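Local atomic coordinates of putative dehydratase (Mesorhizobium loti, PDB entry 2POZ), a protein that is of unproven function but belongs to the mandelate racemase/muconate lactonizing enzyme family and may act as a lyase, perhaps a dehydratase. Residues A[153-158]-A[328-333]; A[232-237]-A[243-248]. One frame throughout, in Å; residues are numbered along the deposited sequence.

Contact 1 (A[153-158]-A[328-333]); sequences YGALKF and FMIHEH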
ATOM      1  N   TYR A 153      29.440   8.414 -34.272  1.00 16.50           N
ATOM      2  CA  TYR A 153      28.467   8.160 -33.209  1.00 14.52           C
ATOM      3  C   TYR A 153      28.319   9.393 -32.328  1.00 14.17           C
ATOM      4  O   TYR A 153      29.310  10.044 -31.984  1.00 15.42           O
ATOM      5  CB  TYR A 153      28.910   6.958 -32.360  1.00 13.84           C
ATOM      6  CG  TYR A 153      28.775   5.643 -33.086  1.00 11.70           C
ATOM      7  CD1 TYR A 153      27.543   4.995 -33.163  1.00 11.26           C
ATOM      8  CD2 TYR A 153      29.859   5.083 -33.765  1.00 15.11           C
ATOM      9  CE1 TYR A 153      27.387   3.832 -33.902  1.00 11.95           C
ATOM     10  CE2 TYR A 153      29.714   3.913 -34.512  1.00 11.65           C
ATOM     11  CZ  TYR A 153      28.475   3.301 -34.577  1.00 12.97           C
ATOM     12  OH  TYR A 153      28.308   2.184 -35.354  1.00 15.36           O
ATOM     13  N   GLY A 154      27.080   9.718 -31.968  1.00 12.73           N
ATOM     14  CA  GLY A 154      26.833  10.866 -31.114  1.00 11.81           C
ATOM     15  C   GLY A 154      26.484  10.399 -29.714  1.00 12.71           C
ATOM     16  O   GLY A 154      26.126  11.192 -28.844  1.00 14.29           O
ATOM     17  N   ALA A 155      26.592   9.093 -29.496  1.00 12.72           N
ATOM     18  CA  ALA A 155      26.274   8.509 -28.205  1.00 11.83           C
ATOM     19  C   ALA A 155      27.082   7.234 -27.982  1.00 10.99           C
ATOM     20  O   ALA A 155      27.281   6.433 -28.900  1.00  9.98           O
ATOM     21  CB  ALA A 155      24.778   8.216 -28.129  1.00 14.68           C
ATOM     22  N   LEU A 156      27.544   7.054 -26.752  1.00 11.86           N
ATOM     23  CA  LEU A 156      28.357   5.900 -26.398  1.00 12.96           C
ATOM     24  C   LEU A 156      27.901   5.256 -25.093  1.00 13.69           C
ATOM     25  O   LEU A 156      27.569   5.954 -24.132  1.00 12.06           O
ATOM     26  CB  LEU A 156      29.822   6.331 -26.223  1.00 13.05           C
ATOM     27  CG  LEU A 156      30.527   7.109 -27.335  1.00 13.10           C
ATOM     28  CD1 LEU A 156      31.849   7.648 -26.792  1.00 14.12           C
ATOM     29  CD2 LEU A 156      30.763   6.216 -28.547  1.00 11.73           C
ATOM     30  N   LYS A 157      27.882   3.927 -25.062  1.00 11.90           N
ATOM     31  CA  LYS A 157      27.530   3.212 -23.839  1.00 11.48           C
ATOM     32  C   LYS A 157      28.746   2.412 -23.398  1.00 11.05           C
ATOM     33  O   LYS A 157      29.472   1.869 -24.234  1.00 11.51           O
ATOM     34  CB  LYS A 157      26.354   2.245 -24.044  1.00  9.71           C
ATOM     35  CG  LYS A 157      25.897   1.627 -22.712  1.00 13.01           C
ATOM     36  CD  LYS A 157      24.597   0.827 -22.814  1.00 10.47           C
ATOM     37  CE  LYS A 157      24.840  -0.620 -23.199  1.00 10.14           C
ATOM     38  NZ  LYS A 157      23.538  -1.352 -23.347  1.00 13.96           N
ATOM     39  N   PHE A 158      28.972   2.334 -22.089  1.00 12.52           N
ATOM     40  CA  PHE A 158      30.106   1.572 -21.583  1.00 13.21           C
ATOM     41  C   PHE A 158      29.903   1.090 -20.152  1.00 13.59           C
ATOM     42  O   PHE A 158      29.123   1.659 -19.391  1.00 13.28           O
ATOM     43  CB  PHE A 158      31.399   2.400 -21.694  1.00 13.00           C
ATOM     44  CG  PHE A 158      31.372   3.689 -20.919  1.00 12.13           C
ATOM     45  CD1 PHE A 158      32.126   3.834 -19.761  1.00 12.79           C
ATOM     46  CD2 PHE A 158      30.602   4.766 -21.357  1.00 11.54           C
ATOM     47  CE1 PHE A 158      32.117   5.034 -19.042  1.00 14.08           C
ATOM     48  CE2 PHE A 158      30.585   5.967 -20.647  1.00 13.59           C
ATOM     49  CZ  PHE A 158      31.347   6.101 -19.486  1.00 12.11           C
ATOM     50  N   PHE A 328      10.050   4.358 -29.971  1.00 14.07           N
ATOM     51  CA  PHE A 328      11.448   3.999 -30.180  1.00 14.81           C
ATOM     52  C   PHE A 328      12.352   5.133 -29.722  1.00 14.51           C
ATOM     53  O   PHE A 328      12.061   6.298 -29.972  1.00 13.34           O
ATOM     54  CB  PHE A 328      11.715   3.725 -31.663  1.00 15.24           C
ATOM     55  CG  PHE A 328      13.178   3.587 -31.997  1.00 15.27           C
ATOM     56  CD1 PHE A 328      13.879   2.424 -31.666  1.00 15.79           C
ATOM     57  CD2 PHE A 328      13.861   4.627 -32.618  1.00 13.94           C
ATOM     58  CE1 PHE A 328      15.236   2.309 -31.946  1.00 13.49           C
ATOM     59  CE2 PHE A 328      15.220   4.523 -32.902  1.00 12.92           C
ATOM     60  CZ  PHE A 328      15.911   3.362 -32.567  1.00 14.73           C
HETATM   61  N   MSE A 329      13.451   4.791 -29.057  1.00 14.29           N
HETATM   62  CA  MSE A 329      14.394   5.797 -28.600  1.00 14.07           C
HETATM   63  C   MSE A 329      15.690   5.820 -29.423  1.00 14.93           C
HETATM   64  O   MSE A 329      15.995   6.802 -30.095  1.00 14.19           O
HETATM   65  CB  MSE A 329      14.756   5.568 -27.132  1.00 16.63           C
HETATM   66  CG  MSE A 329      15.776   6.565 -26.599  1.00 16.71           C
HETATM   67 SE   MSE A 329      16.444   6.090 -24.839  1.00 26.97          SE
HETATM   68  CE  MSE A 329      17.952   7.324 -24.746  1.00 19.86           C
ATOM     69  N   ILE A 330      16.446   4.731 -29.367  1.00 15.33           N
ATOM     70  CA  ILE A 330      17.727   4.668 -30.062  1.00 14.41           C
ATOM     71  C   ILE A 330      18.134   3.200 -30.273  1.00 13.32           C
ATOM     72  O   ILE A 330      17.683   2.317 -29.547  1.00 12.50           O
ATOM     73  CB  ILE A 330      18.789   5.420 -29.213  1.00 13.68           C
ATOM     74  CG1 ILE A 330      20.079   5.639 -30.000  1.00 15.64           C
ATOM     75  CG2 ILE A 330      19.056   4.651 -27.933  1.00 13.63           C
ATOM     76  CD1 ILE A 330      21.048   6.584 -29.286  1.00 13.53           C
ATOM     77  N   HIS A 331      18.981   2.958 -31.270  1.00 12.43           N
ATOM     78  CA  HIS A 331      19.455   1.614 -31.619  1.00 12.92           C
ATOM     79  C   HIS A 331      20.848   1.356 -31.005  1.00 14.06           C
ATOM     80  O   HIS A 331      21.609   2.296 -30.779  1.00 13.68           O
ATOM     81  CB  HIS A 331      19.529   1.513 -33.150  1.00 13.57           C
ATOM     82  CG  HIS A 331      20.033   0.199 -33.667  1.00 13.04           C
ATOM     83  ND1 HIS A 331      19.198  -0.855 -33.967  1.00 13.08           N
ATOM     84  CD2 HIS A 331      21.284  -0.212 -33.987  1.00 13.81           C
ATOM     85  CE1 HIS A 331      19.911  -1.856 -34.455  1.00 15.75           C
ATOM     86  NE2 HIS A 331      21.181  -1.491 -34.478  1.00 13.64           N
ATOM     87  N   GLU A 332      21.175   0.089 -30.745  1.00 12.09           N
ATOM     88  CA  GLU A 332      22.480  -0.279 -30.177  1.00 12.13           C
ATOM     89  C   GLU A 332      23.353  -1.046 -31.179  1.00 12.46           C
ATOM     90  O   GLU A 332      22.899  -2.005 -31.799  1.00 11.33           O
ATOM     91  CB  GLU A 332      22.298  -1.141 -28.921  1.00 14.52           C
ATOM     92  CG  GLU A 332      23.619  -1.666 -28.342  1.00 13.65           C
ATOM     93  CD  GLU A 332      23.429  -2.506 -27.089  1.00 15.52           C
ATOM     94  OE1 GLU A 332      22.467  -3.307 -27.056  1.00 16.77           O
ATOM     95  OE2 GLU A 332      24.247  -2.377 -26.148  1.00 11.38           O
ATOM     96  N   HIS A 333      24.613  -0.638 -31.320  1.00 12.26           N
ATOM     97  CA  HIS A 333      25.524  -1.303 -32.251  1.00 12.04           C
ATOM     98  C   HIS A 333      26.924  -1.512 -31.646  1.00 13.19           C
ATOM     99  O   HIS A 333      27.389  -0.694 -30.849  1.00 12.70           O
ATOM    100  CB  HIS A 333      25.617  -0.475 -33.538  1.00 13.13           C
ATOM    101  CG  HIS A 333      26.369  -1.150 -34.643  1.00 16.03           C
ATOM    102  ND1 HIS A 333      26.045  -2.407 -35.105  1.00 16.24           N
ATOM    103  CD2 HIS A 333      27.419  -0.734 -35.391  1.00 16.38           C
ATOM    104  CE1 HIS A 333      26.860  -2.736 -36.091  1.00 17.35           C
ATOM    105  NE2 HIS A 333      27.704  -1.739 -36.283  1.00 17.68           N
TER

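Contact 2 (A[232-237]-A[243-248]); sequences EPCDPF and KVISEQ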
ATOM      1  N   GLU A 232      20.637  -1.212 -15.764  1.00 11.38           N
ATOM      2  CA  GLU A 232      20.672  -2.248 -14.735  1.00 12.12           C
ATOM      3  C   GLU A 232      21.499  -1.841 -13.516  1.00 11.51           C
ATOM      4  O   GLU A 232      22.530  -2.447 -13.235  1.00 10.52           O
ATOM      5  CB  GLU A 232      21.238  -3.554 -15.309  1.00 13.04           C
ATOM      6  CG  GLU A 232      20.371  -4.221 -16.368  1.00 17.66           C
ATOM      7  CD  GLU A 232      20.924  -5.575 -16.786  1.00 18.64           C
ATOM      8  OE1 GLU A 232      22.127  -5.646 -17.121  1.00 17.28           O
ATOM      9  OE2 GLU A 232      20.159  -6.565 -16.780  1.00 18.58           O
ATOM     10  N   PRO A 233      21.054  -0.819 -12.767  1.00 11.95           N
ATOM     11  CA  PRO A 233      21.808  -0.383 -11.588  1.00 10.51           C
ATOM     12  C   PRO A 233      21.865  -1.460 -10.505  1.00 12.24           C
ATOM     13  O   PRO A 233      22.702  -1.402  -9.600  1.00 12.14           O
ATOM     14  CB  PRO A 233      21.059   0.873 -11.143  1.00 11.99           C
ATOM     15  CG  PRO A 233      19.639   0.546 -11.519  1.00 14.10           C
ATOM     16  CD  PRO A 233      19.798  -0.060 -12.902  1.00 12.69           C
ATOM     17  N   CYS A 234      20.964  -2.435 -10.581  1.00  8.65           N
ATOM     18  CA  CYS A 234      20.983  -3.515  -9.606  1.00 10.72           C
ATOM     19  C   CYS A 234      20.692  -4.831 -10.294  1.00  8.91           C
ATOM     20  O   CYS A 234      20.293  -4.860 -11.455  1.00  7.97           O
ATOM     21  CB  CYS A 234      19.964  -3.289  -8.486  1.00 11.51           C
ATOM     22  SG  CYS A 234      18.250  -3.270  -9.052  1.00 16.62           S
ATOM     23  N   ASP A 235      20.912  -5.918  -9.569  1.00 11.34           N
ATOM     24  CA  ASP A 235      20.674  -7.253 -10.100  1.00 12.96           C
ATOM     25  C   ASP A 235      19.240  -7.335 -10.615  1.00 11.12           C
ATOM     26  O   ASP A 235      18.304  -6.972  -9.909  1.00 11.95           O
ATOM     27  CB  ASP A 235      20.889  -8.294  -8.997  1.00 12.49           C
ATOM     28  CG  ASP A 235      20.919  -9.710  -9.531  1.00 15.87           C
ATOM     29  OD1 ASP A 235      20.001 -10.089 -10.295  1.00 14.60           O
ATOM     30  OD2 ASP A 235      21.862 -10.449  -9.175  1.00 15.81           O
ATOM     31  N   PRO A 236      19.059  -7.795 -11.863  1.00 12.37           N
ATOM     32  CA  PRO A 236      17.738  -7.930 -12.487  1.00 11.83           C
ATOM     33  C   PRO A 236      16.772  -8.747 -11.622  1.00 11.60           C
ATOM     34  O   PRO A 236      15.565  -8.630 -11.764  1.00 11.54           O
ATOM     35  CB  PRO A 236      18.050  -8.633 -13.807  1.00 12.16           C
ATOM     36  CG  PRO A 236      19.416  -8.153 -14.127  1.00 16.88           C
ATOM     37  CD  PRO A 236      20.123  -8.198 -12.798  1.00 13.00           C
ATOM     38  N   PHE A 237      17.312  -9.582 -10.739  1.00 11.48           N
ATOM     39  CA  PHE A 237      16.486 -10.406  -9.845  1.00 12.59           C
ATOM     40  C   PHE A 237      15.795  -9.573  -8.760  1.00 15.00           C
ATOM     41  O   PHE A 237      14.745  -9.959  -8.261  1.00 15.59           O
ATOM     42  CB  PHE A 237      17.354 -11.454  -9.136  1.00 13.16           C
ATOM     43  CG  PHE A 237      17.004 -12.879  -9.466  1.00 12.84           C
ATOM     44  CD1 PHE A 237      18.011 -13.799  -9.737  1.00 12.39           C
ATOM     45  CD2 PHE A 237      15.676 -13.309  -9.487  1.00 11.00           C
ATOM     46  CE1 PHE A 237      17.706 -15.127 -10.029  1.00 12.94           C
ATOM     47  CE2 PHE A 237      15.363 -14.634  -9.777  1.00 13.59           C
ATOM     48  CZ  PHE A 237      16.385 -15.545 -10.050  1.00 10.50           C
ATOM     49  N   LYS A 243      13.458  -0.097  -7.497  1.00 16.21           N
ATOM     50  CA  LYS A 243      12.599   1.038  -7.175  1.00 17.08           C
ATOM     51  C   LYS A 243      13.268   1.990  -6.188  1.00 15.94           C
ATOM     52  O   LYS A 243      13.209   3.205  -6.357  1.00 18.06           O
ATOM     53  CB  LYS A 243      11.248   0.583  -6.612  1.00 21.34           C
ATOM     54  CG  LYS A 243      10.335   1.777  -6.319  1.00 24.04           C
ATOM     55  CD  LYS A 243       8.863   1.450  -6.453  1.00 31.31           C
ATOM     56  CE  LYS A 243       8.026   2.726  -6.386  1.00 30.77           C
ATOM     57  NZ  LYS A 243       8.430   3.716  -7.440  1.00 32.82           N
ATOM     58  N   VAL A 244      13.900   1.441  -5.158  1.00 15.51           N
ATOM     59  CA  VAL A 244      14.585   2.258  -4.164  1.00 14.38           C
ATOM     60  C   VAL A 244      15.647   3.111  -4.849  1.00 16.16           C
ATOM     61  O   VAL A 244      15.764   4.317  -4.593  1.00 14.65           O
ATOM     62  CB  VAL A 244      15.263   1.376  -3.094  1.00 14.18           C
ATOM     63  CG1 VAL A 244      16.119   2.234  -2.172  1.00 15.84           C
ATOM     64  CG2 VAL A 244      14.201   0.636  -2.292  1.00 13.98           C
ATOM     65  N   ILE A 245      16.423   2.482  -5.725  1.00 14.28           N
ATOM     66  CA  ILE A 245      17.465   3.193  -6.439  1.00 15.18           C
ATOM     67  C   ILE A 245      16.877   4.322  -7.286  1.00 13.96           C
ATOM     68  O   ILE A 245      17.386   5.434  -7.260  1.00 14.87           O
ATOM     69  CB  ILE A 245      18.286   2.217  -7.324  1.00 16.99           C
ATOM     70  CG1 ILE A 245      19.117   1.292  -6.421  1.00 15.78           C
ATOM     71  CG2 ILE A 245      19.190   2.997  -8.281  1.00 13.84           C
ATOM     72  CD1 ILE A 245      19.721   0.096  -7.146  1.00 16.03           C
ATOM     73  N   SER A 246      15.800   4.050  -8.018  1.00 14.03           N
ATOM     74  CA  SER A 246      15.187   5.080  -8.852  1.00 16.11           C
ATOM     75  C   SER A 246      14.753   6.313  -8.052  1.00 17.75           C
ATOM     76  O   SER A 246      14.795   7.435  -8.556  1.00 20.32           O
ATOM     77  CB  SER A 246      13.978   4.519  -9.610  1.00 15.43           C
ATOM     78  OG  SER A 246      12.910   4.197  -8.734  1.00 22.66           O
ATOM     79  N   GLU A 247      14.348   6.104  -6.806  1.00 17.93           N
ATOM     80  CA  GLU A 247      13.905   7.203  -5.949  1.00 19.01           C
ATOM     81  C   GLU A 247      15.069   7.938  -5.294  1.00 18.31           C
ATOM     82  O   GLU A 247      14.896   9.028  -4.748  1.00 18.32           O
ATOM     83  CB  GLU A 247      12.987   6.672  -4.840  1.00 18.70           C
ATOM     84  CG  GLU A 247      11.836   5.809  -5.318  1.00 24.32           C
ATOM     85  CD  GLU A 247      11.005   5.249  -4.169  1.00 27.89           C
ATOM     86  OE1 GLU A 247      11.594   4.686  -3.216  1.00 29.02           O
ATOM     87  OE2 GLU A 247       9.760   5.364  -4.220  1.00 30.56           O
ATOM     88  N   GLN A 248      16.257   7.349  -5.350  1.00 19.18           N
ATOM     89  CA  GLN A 248      17.415   7.944  -4.692  1.00 18.47           C
ATOM     90  C   GLN A 248      18.500   8.526  -5.585  1.00 17.76           C
ATOM     91  O   GLN A 248      19.413   9.178  -5.086  1.00 18.59           O
ATOM     92  CB  GLN A 248      18.044   6.912  -3.751  1.00 19.38           C
ATOM     93  CG  GLN A 248      17.178   6.525  -2.561  1.00 21.47           C
ATOM     94  CD  GLN A 248      17.003   7.670  -1.579  1.00 27.27           C
ATOM     95  OE1 GLN A 248      17.954   8.396  -1.287  1.00 27.76           O
ATOM     96  NE2 GLN A 248      15.788   7.830  -1.054  1.00 26.43           N
TER

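Contact 1 (A[153-158]-A[328-333])
K157 and E332 form the one salt bridge between the two segments, with NZ of K157 3.1 Å from OE2 of E332. The ammonium group does not lie in the carboxylate plane; it meets OE2 from above, 48° out of that plane. The lysine chain is extended from CB to CD and then bends (chi3 87°), which turns its last two atoms toward the glutamate, whose own chain runs out straight beyond CG. Both ends are shared. NZ of K157 also makes a salt bridge to E231 and a hydrogen bond to the hydroxyl of Y127, while E332 receives N129 ND2 at OE2 and the backbone N of V308 at OE1. K157 and E231 lie at the C-terminal ends of barrel strands, where this family has its active site.

Apolar contact is slight: the methyl CB of A155 lies 4.2 Å from CD1 of I330, the far end of the isoleucine's longer branch.

At the third point OH of Y153 comes in the plane of the H333 imidazole, at its edge, 3.1 Å from the ring carbon CD2, and the two side chains cross at about a right angle. The contact is close but is not a hydrogen bond, and this buried hydroxyl has no polar partner in the model.

The touching parts run 89° apart, and the two strands flank strand 123-128 in the TIM-like barrel. Strand 155-158, the second barrel strand, bonds to A128 through the backbone of A155 and K157; strand 331-333 closes the barrel on the other side of 123-128. Helix 146-150 packs on Y153, and helix 312-324 packs on H331 and H333.

Contact 2 (A[232-237]-A[243-248])
The strand-to-helix loop of a beta-alpha unit, at the C-terminal end of barrel strand 227-231, folds back on helix 239-248. I245 carries the contact with 243-248; L242 and A241, earlier in the helix, also meet the loop. Each branch of the I245 side chain takes a different neighbour. The methyl CG2 sits 4.0 Å from CB of P233, with CG of the same proline ring nearly as close, whereas CD1, at the end of the longer branch, reaches 3.6 Å from CB of C234. With chi1 -69°, CG2 stands anti to the backbone N and CG1 beside it, which directs one branch to P233 and the other to C234. SG of C234 lies farther off, 4.1 Å from CD1 of I245.

Beyond C234, D235 makes an Asx turn: its OD1 accepts the backbone N of F237 at 2.8 Å. The other oxygen, OD2, bonds to the hydroxyl of Y76 of a neighbouring subunit. I253 of strand 253-255 touches both P233 and I245.

No hydrogen bond or charge pair crosses between the segments, so loop and helix are linked here by carbon and sulfur surfaces in van der Waals contact, while D235 bonds within the loop and to the neighbouring subunit.

Contacts 1 and 2 lie in the same barrel domain, their centres 21 Å apart and their nearest atoms about 8 Å apart, without touching. In sequence, both segments of contact 2 fall between 153-158 and 328-333. Strand 227-231 joins the two sites: its last residue, E231, pairs with K157 of contact 1, and the next, E232, begins the loop of contact 2. E231 sits where relatives hold a metal-ligand carboxylate, so contact 1 probably borders the active site, although no metal is seen here. Contact 1 centres on a buried salt bridge, its centre 12 Å from the centre of the chain; contact 2 is apolar, its centre about 20 Å from the centre of the chain, and adjoins other subunits of the octamer.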